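Side-chain contacts in nucleoprotein (Schmallenberg virus, PDB 4JNG), which encapsidates the viral RNA genome as a tetramer-forming nucleoprotein, shielding it from nucleases in the nucleocapsid that templates transcription and replication: residues R41-N46 / G98-W103; L35-A40 / L115-A120; V69-V74 / H94-Y99. All coordinates share one frame; numbering follows the deposited sequence.

How the interactions relate
From the N terminus, helix 37-45 comes first and serves two contacts: its start, with the residues just before it, in interaction 2, and its C-terminal half in interaction 1. The two-stranded antiparallel hairpin follows, and its strand 69-74 closes the shortest loop, interaction 3, on the early turns of helix 93-110. The next turns of that helix complete interaction 1. Helix 112-121 then closes interaction 2, within whose loop the other two lie; interactions 1 and 3 end on the same stretch of helix 93-110, where they share Gly98 and Tyr99. Trp103 packs on Asn36 and Phe37, and Phe43 on Met96, making the three contacts neighbours around helix 93-110.

Interaction 1 of 3, residues R41-N46 / G98-W103; sequences RVFFLN and GYLARW. With nucleotides of chain A.
Phe43 and Phe44 make a buried apolar helix-helix contact with Leu100 and Ala101, joining helix 37-45 to helix 93-110 near the centre of this mostly helical nucleoprotein. The segment axes come no closer than 11.0 Å, at an angle of 137°, a spacing bridged by the two rings. Phe43 has CG anti to its own N (chi1 178°), whereas Phe44 has CG anti to the carbonyl carbon (chi1 -73°), and both rings reach the facing helix. They also pack on each other, CD2 of Phe43 lying over the centre of the Phe44 ring. Leu100 meets both, its CB touching the CZ end of Phe44 at 4.1 Å. Ala101 N lies at the edge of the Phe44 ring, 3.9 Å from CZ. Phe66 meets Phe43 edge-to-face, tying in the hairpin. On another side of helix 37-45, Leu45 CD2 comes within 3.3 Å of C4 in the base of U30 of chain A, and Arg41 bonds to Gln12 of a second subunit. At the contact itself, Leu100 CD1 sits over one face of Phe43, 3.9 Å from the ring centroid, a CH-pi contact.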
loop_
_atom_site.group_PDB
_atom_site.type_symbol
_atom_site.label_atom_id
_atom_site.label_comp_id
_atom_site.label_asym_id
_atom_site.label_seq_id
_atom_site.Cartn_x
_atom_site.Cartn_y
_atom_site.Cartn_z
ATOM N N ARG B 41 -8.823 31.771 6.140
ATOM C CA ARG B 41 -9.568 30.799 6.936
ATOM C C ARG B 41 -9.964 29.588 6.099
ATOM O O ARG B 41 -9.891 28.450 6.555
ATOM C CB ARG B 41 -10.834 31.433 7.523
ATOM C CG ARG B 41 -11.815 30.404 8.057
ATOM C CD ARG B 41 -13.142 31.003 8.495
ATOM N NE ARG B 41 -14.026 29.912 8.878
ATOM C CZ ARG B 41 -13.987 29.274 10.043
ATOM N NH1 ARG B 41 -13.121 29.619 10.995
ATOM N NH2 ARG B 41 -14.836 28.283 10.261
ATOM N N VAL B 42 -10.442 29.859 4.891
ATOM C CA VAL B 42 -10.882 28.808 3.992
ATOM C C VAL B 42 -9.670 28.013 3.487
ATOM O O VAL B 42 -9.700 26.783 3.468
ATOM C CB VAL B 42 -11.673 29.376 2.803
ATOM C CG1 VAL B 42 -11.996 28.278 1.805
ATOM C CG2 VAL B 42 -12.963 30.030 3.283
ATOM N N PHE B 43 -8.608 28.709 3.096
ATOM C CA PHE B 43 -7.408 28.005 2.657
ATOM C C PHE B 43 -6.987 26.940 3.661
ATOM O O PHE B 43 -6.872 25.768 3.300
ATOM C CB PHE B 43 -6.228 28.937 2.395
ATOM C CG PHE B 43 -4.986 28.204 1.995
ATOM C CD1 PHE B 43 -4.805 27.795 0.686
ATOM C CD2 PHE B 43 -4.021 27.875 2.937
ATOM C CE1 PHE B 43 -3.676 27.084 0.318
ATOM C CE2 PHE B 43 -2.894 27.170 2.574
ATOM C CZ PHE B 43 -2.715 26.775 1.258
ATOM N N PHE B 44 -6.775 27.342 4.913
ATOM C CA PHE B 44 -6.144 26.443 5.895
ATOM C C PHE B 44 -7.028 25.296 6.372
ATOM O O PHE B 44 -6.511 24.290 6.841
ATOM C CB PHE B 44 -5.587 27.217 7.092
ATOM C CG PHE B 44 -4.345 27.988 6.773
ATOM C CD1 PHE B 44 -3.150 27.318 6.526
ATOM C CD2 PHE B 44 -4.357 29.376 6.715
ATOM C CE1 PHE B 44 -2.001 28.017 6.223
ATOM C CE2 PHE B 44 -3.206 30.080 6.406
ATOM C CZ PHE B 44 -2.027 29.397 6.152
ATOM N N LEU B 45 -8.347 25.424 6.261
ATOM C CA LEU B 45 -9.211 24.276 6.554
ATOM C C LEU B 45 -9.368 23.321 5.360
ATOM O O LEU B 45 -9.689 22.148 5.550
ATOM C CB LEU B 45 -10.573 24.735 7.067
ATOM C CG LEU B 45 -10.490 25.411 8.440
ATOM C CD1 LEU B 45 -11.721 26.264 8.691
ATOM C CD2 LEU B 45 -10.300 24.385 9.545
ATOM N N ASN B 46 -9.132 23.814 4.143
ATOM C CA ASN B 46 -9.311 23.017 2.930
ATOM C C ASN B 46 -7.998 22.649 2.243
ATOM O O ASN B 46 -7.984 22.265 1.073
ATOM C CB ASN B 46 -10.218 23.760 1.957
ATOM C CG ASN B 46 -11.641 23.843 2.453
ATOM O OD1 ASN B 46 -12.012 24.784 3.147
ATOM N ND2 ASN B 46 -12.450 22.857 2.096
ATOM N N GLY B 98 2.722 28.929 3.214
ATOM C CA GLY B 98 3.746 29.707 3.908
ATOM C C GLY B 98 3.564 31.207 3.703
ATOM O O GLY B 98 3.648 31.994 4.654
ATOM N N TYR B 99 3.305 31.609 2.465
ATOM C CA TYR B 99 3.080 33.026 2.188
ATOM C C TYR B 99 1.886 33.558 2.991
ATOM O O TYR B 99 2.015 34.581 3.644
ATOM C CB TYR B 99 2.882 33.293 0.695
ATOM C CG TYR B 99 4.076 32.982 -0.186
ATOM C CD1 TYR B 99 5.374 32.861 0.336
ATOM C CD2 TYR B 99 3.911 32.826 -1.557
ATOM C CE1 TYR B 99 6.453 32.585 -0.490
ATOM C CE2 TYR B 99 4.989 32.550 -2.386
ATOM C CZ TYR B 99 6.253 32.434 -1.849
ATOM O OH TYR B 99 7.306 32.169 -2.689
ATOM N N LEU B 100 0.768 32.830 2.982
ATOM C CA LEU B 100 -0.460 33.261 3.682
ATOM C C LEU B 100 -0.264 33.345 5.191
ATOM O O LEU B 100 -0.733 34.288 5.825
ATOM C CB LEU B 100 -1.657 32.359 3.356
ATOM C CG LEU B 100 -2.331 32.512 1.991
ATOM C CD1 LEU B 100 -3.328 31.381 1.780
ATOM C CD2 LEU B 100 -3.039 33.860 1.823
ATOM N N ALA B 101 0.424 32.363 5.762
ATOM C CA ALA B 101 0.802 32.404 7.179
ATOM C C ALA B 101 1.638 33.646 7.492
ATOM O O ALA B 101 1.397 34.330 8.484
ATOM C CB ALA B 101 1.564 31.147 7.573
ATOM N N ARG B 102 2.609 33.926 6.632
ATOM C CA ARG B 102 3.458 35.092 6.766
ATOM C C ARG B 102 2.654 36.389 6.622
ATOM O O ARG B 102 2.921 37.365 7.317
ATOM C CB ARG B 102 4.578 35.036 5.724
ATOM C CG ARG B 102 5.372 36.314 5.540
ATOM C CD ARG B 102 6.291 36.609 6.701
ATOM N NE ARG B 102 7.649 36.775 6.197
ATOM C CZ ARG B 102 8.145 37.894 5.676
ATOM N NH1 ARG B 102 7.426 39.012 5.592
ATOM N NH2 ARG B 102 9.383 37.892 5.235
ATOM N N TRP B 103 1.690 36.398 5.707
ATOM C CA TRP B 103 0.824 37.559 5.528
ATOM C C TRP B 103 0.016 37.826 6.800
ATOM O O TRP B 103 -0.064 38.966 7.245
ATOM C CB TRP B 103 -0.089 37.383 4.317
ATOM C CG TRP B 103 -1.115 38.462 4.188
ATOM C CD1 TRP B 103 -0.919 39.726 3.722
ATOM C CD2 TRP B 103 -2.491 38.376 4.550
ATOM N NE1 TRP B 103 -2.094 40.438 3.762
ATOM C CE2 TRP B 103 -3.077 39.634 4.274
ATOM C CE3 TRP B 103 -3.290 37.363 5.088
ATOM C CZ2 TRP B 103 -4.425 39.901 4.509
ATOM C CZ3 TRP B 103 -4.628 37.625 5.320
ATOM C CH2 TRP B 103 -5.184 38.890 5.038
ATOM P P U A 30 -8.790 17.531 12.201
ATOM O OP1 U A 30 -8.532 16.142 12.656
ATOM O OP2 U A 30 -9.939 17.815 11.302
ATOM O "O5'" U A 30 -8.914 18.447 13.499
ATOM C "C5'" U A 30 -8.292 19.737 13.508
ATOM C "C4'" U A 30 -8.778 20.605 14.645
ATOM O "O4'" U A 30 -8.861 21.976 14.163
ATOM C "C3'" U A 30 -10.152 20.295 15.236
ATOM O "O3'" U A 30 -10.061 19.401 16.345
ATOM C "C2'" U A 30 -10.612 21.671 15.707
ATOM O "O2'" U A 30 -10.057 22.049 16.950
ATOM C "C1'" U A 30 -10.071 22.568 14.597
ATOM N N1 U A 30 -10.978 22.688 13.445
ATOM C C2 U A 30 -11.930 23.688 13.485
ATOM O O2 U A 30 -12.034 24.466 14.418
ATOM N N3 U A 30 -12.746 23.753 12.385
ATOM C C4 U A 30 -12.720 22.934 11.276
ATOM O O4 U A 30 -13.530 23.120 10.367
ATOM C C5 U A 30 -11.715 21.917 11.314
ATOM C C6 U A 30 -10.898 21.830 12.370
#

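Interaction 2 of 3, residues L35-A40 / L115-A120; sequences LNFGVA and LAEASA
The first turn of helix 37-45 meets helix 112-121 through one aromatic residue, Phe37, set immediately after the helix N-cap, Asn36. The ring is inserted against the backbone of the facing helix, its CE2 3.4 Å from Ala118 N. Ala118 CB lies over one face of the ring, displaced toward the rim, and makes a CH-pi contact 4.0 Å from the ring centroid. Glu117 comes from the edge instead: its CG approaches Phe37 CE2 at 3.6 Å, near the ring plane. From there the glutamate runs on extended, with its carboxylate turned 84° from the ring. CG of Glu117 is placed between its backbone N and carbonyl carbon (chi1 43°), bringing that methylene to the ring. Behind Phe37, Asn36 OD1 caps the helix, accepting from Val39 N at 3.1 Å and, weakly, from Gly38 N at 2.9 Å. Thr107 and Ile122 also pack on Phe37. The chemistry across the interface is thus dispersion and CH-pi contact, with Glu117 lending its aliphatic part; the polar bonds are local to each helix, and the N-cap probably helps hold the turn that carries the ring.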
loop_
_atom_site.group_PDB
_atom_site.type_symbol
_atom_site.label_atom_id
_atom_site.label_comp_id
_atom_site.label_asym_id
_atom_site.label_seq_id
_atom_site.Cartn_x
_atom_site.Cartn_y
_atom_site.Cartn_z
ATOM N N LEU B 35 -6.637 39.722 -0.403
ATOM C CA LEU B 35 -6.589 38.867 0.780
ATOM C C LEU B 35 -7.363 39.451 1.955
ATOM O O LEU B 35 -7.375 40.658 2.172
ATOM C CB LEU B 35 -5.151 38.618 1.204
ATOM C CG LEU B 35 -4.317 37.847 0.193
ATOM C CD1 LEU B 35 -2.873 37.881 0.641
ATOM C CD2 LEU B 35 -4.826 36.421 0.041
ATOM N N ASN B 36 -8.016 38.567 2.696
ATOM C CA ASN B 36 -8.577 38.889 3.999
ATOM C C ASN B 36 -8.566 37.611 4.823
ATOM O O ASN B 36 -8.286 36.545 4.289
ATOM C CB ASN B 36 -9.995 39.456 3.876
ATOM C CG ASN B 36 -10.947 38.511 3.177
ATOM O OD1 ASN B 36 -11.341 37.484 3.726
ATOM N ND2 ASN B 36 -11.331 38.861 1.956
ATOM N N PHE B 37 -8.897 37.713 6.104
ATOM C CA PHE B 37 -8.834 36.567 7.004
ATOM C C PHE B 37 -9.835 35.460 6.681
ATOM O O PHE B 37 -9.618 34.312 7.058
ATOM C CB PHE B 37 -9.004 37.009 8.462
ATOM C CG PHE B 37 -7.903 37.906 8.975
ATOM C CD1 PHE B 37 -6.667 37.978 8.350
ATOM C CD2 PHE B 37 -8.103 38.657 10.123
ATOM C CE1 PHE B 37 -5.666 38.793 8.842
ATOM C CE2 PHE B 37 -7.101 39.474 10.616
ATOM C CZ PHE B 37 -5.883 39.541 9.979
ATOM N N GLY B 38 -10.932 35.794 6.006
ATOM C CA GLY B 38 -11.888 34.780 5.548
ATOM C C GLY B 38 -11.274 33.912 4.462
ATOM O O GLY B 38 -11.484 32.696 4.418
ATOM N N VAL B 39 -10.523 34.547 3.572
ATOM C CA VAL B 39 -9.868 33.833 2.488
ATOM C C VAL B 39 -8.813 32.885 3.062
ATOM O O VAL B 39 -8.725 31.729 2.637
ATOM C CB VAL B 39 -9.235 34.804 1.468
ATOM C CG1 VAL B 39 -8.409 34.052 0.444
ATOM C CG2 VAL B 39 -10.323 35.611 0.773
ATOM N N ALA B 40 -8.034 33.358 4.033
ATOM C CA ALA B 40 -7.024 32.503 4.668
ATOM C C ALA B 40 -7.692 31.433 5.528
ATOM O O ALA B 40 -7.191 30.317 5.626
ATOM C CB ALA B 40 -6.047 33.321 5.497
ATOM N N LEU B 115 -4.856 41.214 15.237
ATOM C CA LEU B 115 -4.629 39.984 15.977
ATOM C C LEU B 115 -5.945 39.408 16.504
ATOM O O LEU B 115 -6.229 38.228 16.305
ATOM C CB LEU B 115 -3.651 40.215 17.126
ATOM C CG LEU B 115 -3.300 38.975 17.955
ATOM C CD1 LEU B 115 -2.955 37.805 17.048
ATOM C CD2 LEU B 115 -2.148 39.271 18.906
ATOM N N ALA B 116 -6.756 40.251 17.150
ATOM C CA ALA B 116 -8.024 39.811 17.733
ATOM C C ALA B 116 -8.964 39.185 16.698
ATOM O O ALA B 116 -9.582 38.152 16.966
ATOM C CB ALA B 116 -8.715 40.962 18.465
ATOM N N GLU B 117 -9.067 39.787 15.516
ATOM C CA GLU B 117 -9.928 39.206 14.468
ATOM C C GLU B 117 -9.322 37.941 13.839
ATOM O O GLU B 117 -10.039 36.958 13.622
ATOM C CB GLU B 117 -10.358 40.223 13.395
ATOM C CG GLU B 117 -9.301 41.184 12.878
ATOM C CD GLU B 117 -9.864 42.201 11.892
ATOM O OE1 GLU B 117 -9.096 43.052 11.395
ATOM O OE2 GLU B 117 -11.080 42.164 11.616
ATOM N N ALA B 118 -8.018 37.941 13.566
ATOM C CA ALA B 118 -7.374 36.721 13.059
ATOM C C ALA B 118 -7.656 35.579 14.020
ATOM O O ALA B 118 -8.057 34.501 13.605
ATOM C CB ALA B 118 -5.877 36.908 12.892
ATOM N N SER B 119 -7.495 35.849 15.313
ATOM C CA SER B 119 -7.691 34.837 16.354
ATOM C C SER B 119 -9.115 34.275 16.404
ATOM O O SER B 119 -9.310 33.125 16.800
ATOM C CB SER B 119 -7.274 35.385 17.728
ATOM O OG SER B 119 -8.222 36.317 18.239
ATOM N N ALA B 120 -10.099 35.070 15.986
ATOM C CA ALA B 120 -11.495 34.636 15.998
ATOM C C ALA B 120 -11.940 33.948 14.707
ATOM O O ALA B 120 -12.895 33.175 14.728
ATOM C CB ALA B 120 -12.413 35.810 16.321
#

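Interaction 3 of 3, residues V69-V74 / H94-Y99; sequences VKFTVV and HRMSGY. With nucleotides of chain A.
Met96 lays its terminal methyl over the face of Phe71, where strand 69-74 of the hairpin packs against helix 93-110. CE stands 3.3 Å from the ring centroid and only 12° off the normal, so this CH-pi contact is centred on the ring. All six ring carbons share in it, the nearest being CG at 3.4 Å from Met96 CE. The sulfur lies farther back and oblique to the ring, SD 4.6 Å from the centroid of Phe71, which adds a Met-aromatic contact. Met96 can reach this far because its chain is fully extended from the helix: CG is anti to the backbone N (chi1 -176°), and the next two torsions are also anti. The two side chains cross at about a right angle, the SD-CE bond running obliquely over the ring and setting the methyl above its centre. Val73 CG2 flanks the approach, 4.3 Å from Met96 SD. Phe66 and Phe43 also pack on Met96, and Tyr31 meets the Phe71 ring, making this part of the buried core.

One residue earlier, Arg95 sends its side chain to the RNA. Extended from CG to NE, it gives a nearly straight hydrogen bond from NE to OP1 of U24 in chain A, 2.9 Å long with an angle of 168°, and OP1 lies near the guanidinium plane. NH1 is taken up by the carbonyls of Pro87 and Ala90, which should fix the rotation of the group, while NH2 bonds to another phosphate.

The same helical turn thus carries two kinds of chemistry: a soft, apolar methyl-to-ring contact ties it to the hairpin, and a charged, directional contact binds the RNA backbone. Since the bond to U24 goes to its phosphate and not to its base, it is consistent with binding independent of sequence.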
loop_
_atom_site.group_PDB
_atom_site.type_symbol
_atom_site.label_atom_id
_atom_site.label_comp_id
_atom_site.label_asym_id
_atom_site.label_seq_id
_atom_site.Cartn_x
_atom_site.Cartn_y
_atom_site.Cartn_z
ATOM N N VAL B 69 -11.460 34.048 -3.833
ATOM C CA VAL B 69 -10.242 34.524 -4.492
ATOM C C VAL B 69 -9.588 33.367 -5.256
ATOM O O VAL B 69 -9.327 32.317 -4.667
ATOM C CB VAL B 69 -9.238 35.105 -3.474
ATOM C CG1 VAL B 69 -7.970 35.558 -4.181
ATOM C CG2 VAL B 69 -9.871 36.274 -2.727
ATOM N N LYS B 70 -9.318 33.584 -6.547
ATOM C CA LYS B 70 -8.753 32.561 -7.440
ATOM C C LYS B 70 -7.229 32.635 -7.557
ATOM O O LYS B 70 -6.692 33.667 -7.942
ATOM C CB LYS B 70 -9.333 32.685 -8.854
ATOM C CG LYS B 70 -8.844 31.565 -9.776
ATOM C CD LYS B 70 -9.175 31.813 -11.237
ATOM C CE LYS B 70 -10.338 30.959 -11.707
ATOM N NZ LYS B 70 -11.004 31.558 -12.895
ATOM N N PHE B 71 -6.562 31.515 -7.288
ATOM C CA PHE B 71 -5.102 31.412 -7.329
ATOM C C PHE B 71 -4.657 30.424 -8.400
ATOM O O PHE B 71 -5.223 29.342 -8.514
ATOM C CB PHE B 71 -4.578 30.905 -5.992
ATOM C CG PHE B 71 -4.877 31.809 -4.842
ATOM C CD1 PHE B 71 -6.104 31.748 -4.196
ATOM C CD2 PHE B 71 -3.924 32.713 -4.391
ATOM C CE1 PHE B 71 -6.388 32.593 -3.135
ATOM C CE2 PHE B 71 -4.201 33.559 -3.331
ATOM C CZ PHE B 71 -5.433 33.497 -2.702
ATOM N N THR B 72 -3.633 30.791 -9.167
ATOM C CA THR B 72 -3.007 29.862 -10.098
ATOM C C THR B 72 -1.912 29.108 -9.357
ATOM O O THR B 72 -0.943 29.706 -8.886
ATOM C CB THR B 72 -2.434 30.575 -11.330
ATOM O OG1 THR B 72 -3.520 31.102 -12.100
ATOM C CG2 THR B 72 -1.647 29.602 -12.212
ATOM N N VAL B 73 -2.087 27.794 -9.264
ATOM C CA VAL B 73 -1.231 26.932 -8.460
ATOM C C VAL B 73 -0.480 25.946 -9.379
ATOM O O VAL B 73 -1.074 25.345 -10.272
ATOM C CB VAL B 73 -2.094 26.164 -7.430
ATOM C CG1 VAL B 73 -1.235 25.309 -6.510
ATOM C CG2 VAL B 73 -2.954 27.137 -6.608
ATOM N N VAL B 74 0.822 25.794 -9.155
ATOM C CA VAL B 74 1.613 24.747 -9.810
ATOM C C VAL B 74 1.366 23.414 -9.097
ATOM O O VAL B 74 1.525 23.309 -7.883
ATOM C CB VAL B 74 3.115 25.096 -9.828
ATOM C CG1 VAL B 74 3.960 23.925 -10.318
ATOM C CG2 VAL B 74 3.341 26.298 -10.728
ATOM N N HIS B 94 2.120 24.299 -1.091
ATOM C CA HIS B 94 3.028 24.431 0.016
ATOM C C HIS B 94 3.527 25.864 0.164
ATOM O O HIS B 94 3.545 26.399 1.269
ATOM C CB HIS B 94 4.230 23.491 -0.151
ATOM C CG HIS B 94 5.025 23.323 1.098
ATOM N ND1 HIS B 94 6.204 23.995 1.323
ATOM C CD2 HIS B 94 4.800 22.576 2.203
ATOM C CE1 HIS B 94 6.682 23.659 2.504
ATOM N NE2 HIS B 94 5.846 22.803 3.061
ATOM N N ARG B 95 3.936 26.475 -0.941
ATOM C CA ARG B 95 4.457 27.837 -0.897
ATOM C C ARG B 95 3.363 28.820 -0.460
ATOM O O ARG B 95 3.592 29.686 0.378
ATOM C CB ARG B 95 5.030 28.239 -2.254
ATOM C CG ARG B 95 6.349 27.537 -2.605
ATOM C CD ARG B 95 6.921 28.103 -3.895
ATOM N NE ARG B 95 8.131 27.419 -4.321
ATOM C CZ ARG B 95 8.817 27.683 -5.432
ATOM N NH1 ARG B 95 8.425 28.630 -6.279
ATOM N NH2 ARG B 95 9.920 26.982 -5.692
ATOM N N MET B 96 2.180 28.634 -1.035
ATOM C CA MET B 96 1.009 29.476 -0.794
ATOM C C MET B 96 0.661 29.503 0.693
ATOM O O MET B 96 0.422 30.562 1.271
ATOM C CB MET B 96 -0.146 28.897 -1.605
ATOM C CG MET B 96 -1.424 29.688 -1.569
ATOM S SD MET B 96 -2.618 28.923 -2.666
ATOM C CE MET B 96 -4.012 29.944 -2.191
ATOM N N SER B 97 0.677 28.322 1.309
ATOM C CA SER B 97 0.457 28.167 2.738
ATOM C C SER B 97 1.443 28.972 3.583
ATOM O O SER B 97 1.054 29.605 4.561
ATOM C CB SER B 97 0.545 26.692 3.110
ATOM O OG SER B 97 0.388 26.501 4.498
ATOM N N GLY B 98 2.722 28.929 3.214
ATOM C CA GLY B 98 3.746 29.707 3.908
ATOM C C GLY B 98 3.564 31.207 3.703
ATOM O O GLY B 98 3.648 31.994 4.654
ATOM N N TYR B 99 3.305 31.609 2.465
ATOM C CA TYR B 99 3.080 33.026 2.188
ATOM C C TYR B 99 1.886 33.558 2.991
ATOM O O TYR B 99 2.015 34.581 3.644
ATOM C CB TYR B 99 2.882 33.293 0.695
ATOM C CG TYR B 99 4.076 32.982 -0.186
ATOM C CD1 TYR B 99 5.374 32.861 0.336
ATOM C CD2 TYR B 99 3.911 32.826 -1.557
ATOM C CE1 TYR B 99 6.453 32.585 -0.490
ATOM C CE2 TYR B 99 4.989 32.550 -2.386
ATOM C CZ TYR B 99 6.253 32.434 -1.849
ATOM O OH TYR B 99 7.306 32.169 -2.689
ATOM P P U A 24 9.989 24.137 -2.905
ATOM O OP1 U A 24 8.850 25.114 -2.789
ATOM O OP2 U A 24 10.639 23.633 -1.673
ATOM O "O5'" U A 24 9.486 22.872 -3.724
ATOM C "C5'" U A 24 8.991 22.980 -5.064
ATOM C "C4'" U A 24 8.797 21.604 -5.650
ATOM O "O4'" U A 24 10.092 21.009 -5.952
ATOM C "C3'" U A 24 8.127 20.585 -4.741
ATOM O "O3'" U A 24 6.716 20.711 -4.750
ATOM C "C2'" U A 24 8.601 19.273 -5.352
ATOM O "O2'" U A 24 7.938 18.887 -6.542
ATOM C "C1'" U A 24 10.048 19.616 -5.695
ATOM N N1 U A 24 11.007 19.302 -4.625
ATOM C C2 U A 24 11.410 17.986 -4.498
ATOM O O2 U A 24 10.992 17.095 -5.218
ATOM N N3 U A 24 12.312 17.753 -3.489
ATOM C C4 U A 24 12.845 18.678 -2.617
ATOM O O4 U A 24 13.650 18.311 -1.761
ATOM C C5 U A 24 12.375 20.016 -2.811
ATOM C C6 U A 24 11.492 20.276 -3.782
#